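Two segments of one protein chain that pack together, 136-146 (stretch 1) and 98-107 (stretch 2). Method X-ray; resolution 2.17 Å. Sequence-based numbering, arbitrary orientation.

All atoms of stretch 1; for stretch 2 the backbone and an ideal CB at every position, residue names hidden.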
# COMPACT_ATOMS: atom_id res chain seq x y z
N GLU A 136 -5.22 6.70 -14.48
CA GLU A 136 -4.12 7.26 -15.24
C GLU A 136 -3.40 8.29 -14.38
O GLU A 136 -2.18 8.43 -14.48
CB GLU A 136 -4.64 7.84 -16.55
CG GLU A 136 -3.56 8.33 -17.47
CD GLU A 136 -4.09 8.80 -18.80
OE1 GLU A 136 -5.25 8.48 -19.19
OE2 GLU A 136 -3.33 9.51 -19.48
N ASP A 137 -4.14 9.02 -13.55
CA ASP A 137 -3.53 10.01 -12.65
C ASP A 137 -2.62 9.35 -11.62
O ASP A 137 -1.53 9.86 -11.33
CB ASP A 137 -4.61 10.81 -11.89
CG ASP A 137 -5.34 11.81 -12.75
OD1 ASP A 137 -4.83 12.16 -13.85
OD2 ASP A 137 -6.40 12.29 -12.30
N VAL A 138 -3.14 8.30 -11.00
CA VAL A 138 -2.47 7.58 -9.95
C VAL A 138 -1.30 6.80 -10.54
O VAL A 138 -0.20 6.87 -10.01
CB VAL A 138 -3.42 6.60 -9.26
CG1 VAL A 138 -2.66 5.72 -8.25
CG2 VAL A 138 -4.54 7.35 -8.56
N GLU A 139 -1.49 6.18 -11.70
CA GLU A 139 -0.40 5.46 -12.38
C GLU A 139 0.80 6.36 -12.68
O GLU A 139 1.93 5.97 -12.42
CB GLU A 139 -0.91 4.80 -13.66
CG GLU A 139 0.08 3.94 -14.40
CD GLU A 139 -0.47 3.41 -15.71
OE1 GLU A 139 -0.72 4.22 -16.63
OE2 GLU A 139 -0.67 2.18 -15.81
N GLN A 140 0.56 7.59 -13.14
CA GLN A 140 1.64 8.58 -13.33
C GLN A 140 2.43 8.79 -12.06
O GLN A 140 3.65 8.78 -12.08
CB GLN A 140 1.11 9.93 -13.77
CG GLN A 140 0.73 9.98 -15.23
CD GLN A 140 -0.16 11.20 -15.56
OE1 GLN A 140 -0.16 12.22 -14.82
NE2 GLN A 140 -0.97 11.08 -16.62
N ARG A 141 1.73 9.01 -10.96
CA ARG A 141 2.39 9.29 -9.70
C ARG A 141 3.16 8.10 -9.19
O ARG A 141 4.27 8.24 -8.71
CB ARG A 141 1.40 9.77 -8.67
CG ARG A 141 0.90 11.17 -8.97
CD ARG A 141 -0.41 11.44 -8.24
NE ARG A 141 -0.79 12.84 -8.37
CZ ARG A 141 -1.31 13.39 -9.47
NH1 ARG A 141 -1.54 12.68 -10.56
NH2 ARG A 141 -1.61 14.67 -9.47
N LEU A 142 2.59 6.93 -9.32
CA LEU A 142 3.26 5.73 -8.90
C LEU A 142 4.55 5.54 -9.68
O LEU A 142 5.61 5.27 -9.06
CB LEU A 142 2.39 4.49 -9.08
CG LEU A 142 1.27 4.29 -8.08
CD1 LEU A 142 0.40 3.12 -8.49
CD2 LEU A 142 1.83 4.02 -6.70
N VAL A 143 4.49 5.70 -11.00
CA VAL A 143 5.66 5.47 -11.84
C VAL A 143 6.73 6.47 -11.46
O VAL A 143 7.89 6.10 -11.31
CB VAL A 143 5.30 5.54 -13.35
CG1 VAL A 143 6.53 5.64 -14.22
CG2 VAL A 143 4.51 4.32 -13.75
N SER A 144 6.33 7.73 -11.30
CA SER A 144 7.25 8.83 -10.90
C SER A 144 7.93 8.54 -9.60
O SER A 144 9.13 8.67 -9.49
CB SER A 144 6.45 10.15 -10.75
OG SER A 144 6.19 10.66 -12.02
N ALA A 145 7.16 8.09 -8.63
CA ALA A 145 7.74 7.81 -7.33
C ALA A 145 8.82 6.71 -7.39
O ALA A 145 9.89 6.86 -6.82
CB ALA A 145 6.65 7.45 -6.33
N PHE A 146 8.54 5.64 -8.14
CA PHE A 146 9.47 4.50 -8.24
C PHE A 146 10.66 4.75 -9.14
O PHE A 146 11.67 4.07 -8.98
CB PHE A 146 8.73 3.19 -8.65
CG PHE A 146 8.01 2.58 -7.50
CD1 PHE A 146 8.72 1.95 -6.51
CD2 PHE A 146 6.66 2.76 -7.35
CE1 PHE A 146 8.08 1.44 -5.40
CE2 PHE A 146 6.00 2.29 -6.23
CZ PHE A 146 6.72 1.62 -5.25
N UNK A 98 -8.29 11.24 -2.27
CA UNK A 98 -7.86 12.43 -3.01
C UNK A 98 -6.44 12.30 -3.45
O UNK A 98 -5.61 11.62 -2.80
CB UNK A 98 -8.02 13.69 -2.16
N UNK A 99 -6.13 12.95 -4.56
CA UNK A 99 -4.79 12.93 -5.13
C UNK A 99 -3.73 13.44 -4.18
O UNK A 99 -2.63 12.87 -4.10
CB UNK A 99 -4.76 13.76 -6.41
N UNK A 100 -4.09 14.46 -3.42
CA UNK A 100 -3.20 14.99 -2.37
C UNK A 100 -2.81 13.93 -1.30
O UNK A 100 -1.70 13.97 -0.79
CB UNK A 100 -3.88 16.18 -1.68
N UNK A 101 -3.72 13.01 -0.99
CA UNK A 101 -3.42 11.93 -0.07
C UNK A 101 -2.39 10.93 -0.65
O UNK A 101 -1.60 10.33 0.08
CB UNK A 101 -4.71 11.20 0.29
N UNK A 102 -2.46 10.74 -1.97
CA UNK A 102 -1.60 9.82 -2.67
C UNK A 102 -0.22 10.48 -2.75
O UNK A 102 0.81 9.82 -2.51
CB UNK A 102 -2.15 9.47 -4.05
N UNK A 103 -0.18 11.75 -3.12
CA UNK A 103 1.10 12.51 -3.15
C UNK A 103 1.83 12.42 -1.83
O UNK A 103 3.00 12.13 -1.79
CB UNK A 103 0.85 13.98 -3.49
N UNK A 104 1.10 12.63 -0.75
CA UNK A 104 1.71 12.68 0.57
C UNK A 104 2.17 11.29 1.02
O UNK A 104 3.26 11.13 1.55
CB UNK A 104 0.73 13.27 1.58
N UNK A 105 1.34 10.30 0.79
CA UNK A 105 1.73 8.93 1.09
C UNK A 105 2.95 8.40 0.31
O UNK A 105 3.77 7.67 0.87
CB UNK A 105 0.53 8.02 0.82
N UNK A 106 3.06 8.76 -0.96
CA UNK A 106 4.15 8.30 -1.78
C UNK A 106 5.47 8.79 -1.24
O UNK A 106 6.45 8.03 -1.25
CB UNK A 106 3.96 8.76 -3.23
N UNK A 107 5.49 10.02 -0.74
CA UNK A 107 6.69 10.52 -0.13
C UNK A 107 7.15 9.55 0.97
O UNK A 107 8.32 9.16 0.99
CB UNK A 107 6.46 11.92 0.43

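The two helices run nearly parallel, crossing at -15° with their axes 10.6 Å apart at closest approach.

Position 98 stands just before the helix, at its N-cap, with extended backbone angles (-146/151) and nothing of stretch 1 within 5.5 Å of its CB. A small polar residue would be a textbook cap, but stretch 1 sets no demand. It is Lys98, clear of the contact.

Position 99 points toward stretch 1, its CB 4.5 Å from Arg141 NH2. Within reach lie Val138 CG2, the carboxylate of Asp137 and the flat guanidinium of Arg141. A branched aliphatic could cover the guanidinium face and still meet the valine; a glutamine might instead reach the polar groups. Leu99 takes the apolar route: its CD2 sits over one face of the guanidinium, 4.0 Å from Arg141 NE, and 4.3 Å from Val138 CG2, while its CD1 comes to 3.8 Å from Asp137 OD2.

Positions 100 and 101 make no contact with stretch 1, the first pointing away and the second out of reach. Many helix formers would serve; they are Ala100 and Tyr101.

Position 102 points toward stretch 1, with CB 4.9 Å from Arg141 CD. An aliphatic of medium size would suit the apolar stem of that arginine. Ile102 keeps a looser approach, its CG2 4.6 Å from both Arg141 CD and Val138 CG1.

At 103 the CB points sideways, 5.3 Å from Arg141 NE, whose guanidinium is already steadied by a hydrogen bond from Arg141 NH1 to Asp137 O (2.9 Å). An acidic side chain is the obvious answer, though a neutral acceptor such as asparagine could also bond. Asp103 supplies the charge: Arg141 NE donates to Asp103 OD1 at 2.9 Å in a salt bridge, the acid near the guanidinium plane and leaving a face to the leucine.

Positions 104 and 105 are out of reach, so stretch 1 cannot choose between residues there. At 105 an ideal CB would be crowded by Tyr101 O, 3.2 Å away, which favours glycine. The residues are Ala104 and Gly105.

Position 106 points toward stretch 1, its CB 4.3 Å from Ala145 CB. That small alanine leaves room beside Leu142 and the Arg141 stem, inviting leucine, methionine or perhaps isoleucine. Leu106 fills it: CD1 lies 3.7 Å from Arg141 CB, and CD2 lies 3.8 Å from Leu142 CD2 and 4.1 Å from Ala145 CB.

Position 107 points away and is unconstrained here; it is Ile107.

Stretch 2 98-107: KLAYIDAGLI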
# COMPACT_ATOMS: atom_id res chain seq x y z
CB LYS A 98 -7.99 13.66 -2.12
CG LYS A 98 -9.44 13.91 -1.76
CD LYS A 98 -9.66 15.24 -1.12
CE LYS A 98 -11.17 15.56 -1.09
NZ LYS A 98 -11.39 16.63 -0.11
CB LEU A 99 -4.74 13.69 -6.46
CG LEU A 99 -5.39 12.89 -7.61
CD1 LEU A 99 -5.56 13.75 -8.85
CD2 LEU A 99 -4.62 11.63 -7.97
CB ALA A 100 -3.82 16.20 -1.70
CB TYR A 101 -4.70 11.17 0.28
CG TYR A 101 -5.84 11.96 0.92
CD1 TYR A 101 -5.69 13.27 1.41
CD2 TYR A 101 -7.07 11.33 1.11
CE1 TYR A 101 -6.78 13.94 2.02
CE2 TYR A 101 -8.15 11.98 1.69
CZ TYR A 101 -8.00 13.27 2.15
OH TYR A 101 -9.10 13.81 2.74
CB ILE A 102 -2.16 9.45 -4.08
CG1 ILE A 102 -3.59 8.86 -4.01
CG2 ILE A 102 -1.26 8.46 -4.82
CD1 ILE A 102 -3.81 7.74 -3.03
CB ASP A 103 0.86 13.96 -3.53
CG ASP A 103 0.36 14.12 -4.97
OD1 ASP A 103 0.47 13.17 -5.78
OD2 ASP A 103 -0.11 15.23 -5.33
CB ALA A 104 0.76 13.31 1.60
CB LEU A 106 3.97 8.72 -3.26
CG LEU A 106 2.87 7.93 -3.97
CD1 LEU A 106 2.55 8.57 -5.32
CD2 LEU A 106 3.23 6.50 -4.21
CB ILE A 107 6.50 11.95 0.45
CG1 ILE A 107 6.31 12.97 -0.70
CG2 ILE A 107 7.72 12.36 1.29
CD1 ILE A 107 5.89 14.38 -0.26
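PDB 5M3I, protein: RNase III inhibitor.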